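Local atomic coordinates of 2-pyrone-4,6-dicarboxylic acid hydrolase, putative (Pseudomonas putida, PDB entry 2FFI), a protein that probably hydrolyses 2-pyrone-4,6-dicarboxylate as a lactonase of the amidohydrolase family, although its own activity is only putative. Residues D16-V21 with H139-R144. Numbering follows the deposited sequence.
With PO4 (phosphate ion), chain C.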
loop_
_atom_site.group_PDB
_atom_site.type_symbol
_atom_site.label_atom_id
_atom_site.label_comp_id
_atom_site.label_asym_id
_atom_site.label_seq_id
_atom_site.Cartn_x
_atom_site.Cartn_y
_atom_site.Cartn_z
ATOM N N ASP A 16 10.137 0.480 3.492
ATOM C CA ASP A 16 8.910 -0.295 3.730
ATOM C C ASP A 16 7.711 0.475 3.184
ATOM O O ASP A 16 7.393 1.538 3.691
ATOM C CB ASP A 16 8.699 -0.521 5.244
ATOM C CG ASP A 16 7.297 -1.037 5.584
ATOM O OD1 ASP A 16 6.987 -1.140 6.800
ATOM O OD2 ASP A 16 6.510 -1.347 4.647
ATOM N N SER A 17 7.042 -0.042 2.162
ATOM C CA SER A 17 5.867 0.657 1.649
ATOM C C SER A 17 4.650 0.009 2.305
ATOM O O SER A 17 4.637 -1.187 2.541
ATOM C CB SER A 17 5.780 0.554 0.120
ATOM O OG SER A 17 5.663 -0.788 -0.308
ATOM N N HIS A 18 3.644 0.799 2.640
ATOM C CA HIS A 18 2.432 0.265 3.276
ATOM C C HIS A 18 2.587 -0.168 4.746
ATOM O O HIS A 18 3.208 -1.176 5.058
ATOM C CB HIS A 18 1.877 -0.910 2.466
ATOM C CG HIS A 18 0.392 -1.038 2.544
ATOM N ND1 HIS A 18 -0.261 -1.467 3.679
ATOM C CD2 HIS A 18 -0.572 -0.780 1.631
ATOM C CE1 HIS A 18 -1.564 -1.470 3.461
ATOM N NE2 HIS A 18 -1.779 -1.057 2.225
ATOM N N ALA A 19 1.984 0.604 5.638
ATOM C CA ALA A 19 2.021 0.334 7.070
ATOM C C ALA A 19 1.052 1.305 7.767
ATOM O O ALA A 19 0.763 2.376 7.240
ATOM C CB ALA A 19 3.441 0.518 7.594
ATOM N N HIS A 20 0.568 0.941 8.949
ATOM C CA HIS A 20 -0.374 1.778 9.679
ATOM C C HIS A 20 0.098 2.114 11.092
ATOM O O HIS A 20 0.834 1.342 11.697
ATOM C CB HIS A 20 -1.727 1.059 9.784
ATOM C CG HIS A 20 -2.268 0.590 8.477
ATOM N ND1 HIS A 20 -2.651 1.465 7.481
ATOM C CD2 HIS A 20 -2.430 -0.654 7.969
ATOM C CE1 HIS A 20 -3.014 0.779 6.416
ATOM N NE2 HIS A 20 -2.888 -0.509 6.684
ATOM N N VAL A 21 -0.325 3.265 11.606
ATOM C CA VAL A 21 -0.006 3.660 12.971
ATOM C C VAL A 21 -1.258 4.323 13.540
ATOM O O VAL A 21 -2.009 4.963 12.810
ATOM C CB VAL A 21 1.237 4.643 13.074
ATOM C CG1 VAL A 21 2.480 3.968 12.535
ATOM C CG2 VAL A 21 0.968 5.973 12.347
ATOM N N HIS A 139 -0.386 9.387 -6.527
ATOM C CA HIS A 139 -0.877 8.158 -7.124
ATOM C C HIS A 139 -2.125 7.714 -6.381
ATOM O O HIS A 139 -2.439 8.250 -5.314
ATOM C CB HIS A 139 0.184 7.056 -7.076
ATOM C CG HIS A 139 0.649 6.713 -5.694
ATOM N ND1 HIS A 139 1.531 7.498 -4.984
ATOM C CD2 HIS A 139 0.362 5.658 -4.897
ATOM C CE1 HIS A 139 1.771 6.937 -3.810
ATOM N NE2 HIS A 139 1.074 5.819 -3.733
ATOM N N VAL A 140 -2.838 6.750 -6.955
ATOM C CA VAL A 140 -4.060 6.224 -6.352
ATOM C C VAL A 140 -3.878 4.758 -5.979
ATOM O O VAL A 140 -3.595 3.913 -6.836
ATOM C CB VAL A 140 -5.277 6.363 -7.306
ATOM C CG1 VAL A 140 -4.886 5.972 -8.713
ATOM C CG2 VAL A 140 -6.431 5.477 -6.822
ATOM N N GLU A 141 -4.039 4.470 -4.687
ATOM C CA GLU A 141 -3.885 3.111 -4.168
ATOM C C GLU A 141 -5.190 2.339 -4.170
ATOM O O GLU A 141 -6.213 2.832 -3.701
ATOM C CB GLU A 141 -3.337 3.145 -2.745
ATOM C CG GLU A 141 -2.306 2.077 -2.468
ATOM C CD GLU A 141 -2.003 1.955 -0.995
ATOM O OE1 GLU A 141 -2.018 2.994 -0.302
ATOM O OE2 GLU A 141 -1.733 0.831 -0.524
ATOM N N LEU A 142 -5.140 1.122 -4.690
ATOM C CA LEU A 142 -6.317 0.272 -4.748
ATOM C C LEU A 142 -6.195 -0.915 -3.797
ATOM O O LEU A 142 -5.100 -1.403 -3.524
ATOM C CB LEU A 142 -6.536 -0.235 -6.175
ATOM C CG LEU A 142 -7.508 0.526 -7.080
ATOM C CD1 LEU A 142 -7.789 1.908 -6.542
ATOM C CD2 LEU A 142 -6.933 0.578 -8.480
ATOM N N HIS A 143 -7.333 -1.360 -3.286
ATOM C CA HIS A 143 -7.376 -2.485 -2.383
ATOM C C HIS A 143 -8.732 -3.175 -2.526
ATOM O O HIS A 143 -9.719 -2.724 -1.955
ATOM C CB HIS A 143 -7.173 -1.993 -0.959
ATOM C CG HIS A 143 -7.181 -3.089 0.057
ATOM N ND1 HIS A 143 -6.829 -4.387 -0.244
ATOM C CD2 HIS A 143 -7.488 -3.081 1.376
ATOM C CE1 HIS A 143 -6.919 -5.134 0.846
ATOM N NE2 HIS A 143 -7.317 -4.361 1.842
ATOM N N ARG A 144 -8.782 -4.251 -3.306
ATOM C CA ARG A 144 -10.031 -4.978 -3.503
ATOM C C ARG A 144 -9.775 -6.326 -4.174
ATOM O O ARG A 144 -8.674 -6.559 -4.667
ATOM C CB ARG A 144 -10.998 -4.142 -4.344
ATOM C CG ARG A 144 -12.462 -4.444 -4.056
ATOM C CD ARG A 144 -13.384 -3.530 -4.840
ATOM N NE ARG A 144 -14.700 -3.395 -4.207
ATOM C CZ ARG A 144 -15.588 -4.376 -4.101
ATOM N NH1 ARG A 144 -15.318 -5.583 -4.588
ATOM N NH2 ARG A 144 -16.748 -4.142 -3.508
HETATM P P PO4 C . -4.615 -2.978 5.093
HETATM O O1 PO4 C . -4.682 -1.515 4.847
HETATM O O2 PO4 C . -5.970 -3.571 4.966
HETATM O O3 PO4 C . -3.715 -3.605 4.098
HETATM O O4 PO4 C . -4.099 -3.218 6.463
#
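The ring of H18 meets the carboxylate of E141 inside a TIM barrel, and no backbone bond joins their segments. Their CA atoms are the nearest pair across the segments, 10.2 Å apart. Segment 16-21 leaves strand 15-16 and carries an HxH pair, H18 and H20, as is usual at the end of the first strand in amidohydrolases. E141 lies on strand 139-142, between strands 108-110 and 163-165 of the parallel sheet. The contact is small, burying 69 Å² in total, and lies close to the centre of the chain.

The E141 chain is extended beyond CG, which carries its carboxylate inward to the H18 ring. OE2 of E141 meets the ring at its edge, 2.9 Å from CD2 of H18. The ring and carboxylate planes are nearly perpendicular, 89° apart. The H18 NE2 to E141 OE2 approach is poorly angled, so no hydrogen bond forms. OE2 is instead paired with K197 in a salt bridge, while NE2 of H18 makes a weak hydrogen bond to D166.

A phosphate, probably from the crystallisation liquor, sits between the two segments. It is also hydrogen-bonded to R110 and H167, consistent with an anion-accepting pocket in the barrel. With CG anti to its carbonyl carbon (chi1 -53°), the H20 ring reaches the phosphate with NE2. ND1 of H20 is hydrogen-bonded to O of V60. The single N-H at NE2 of H20 is shared between phosphate O1 (2.8 Å) and O4 (3.0 Å), both bonds weak at 129°. From the other segment, NE2 of H143 comes within 3.5 Å of phosphate O2.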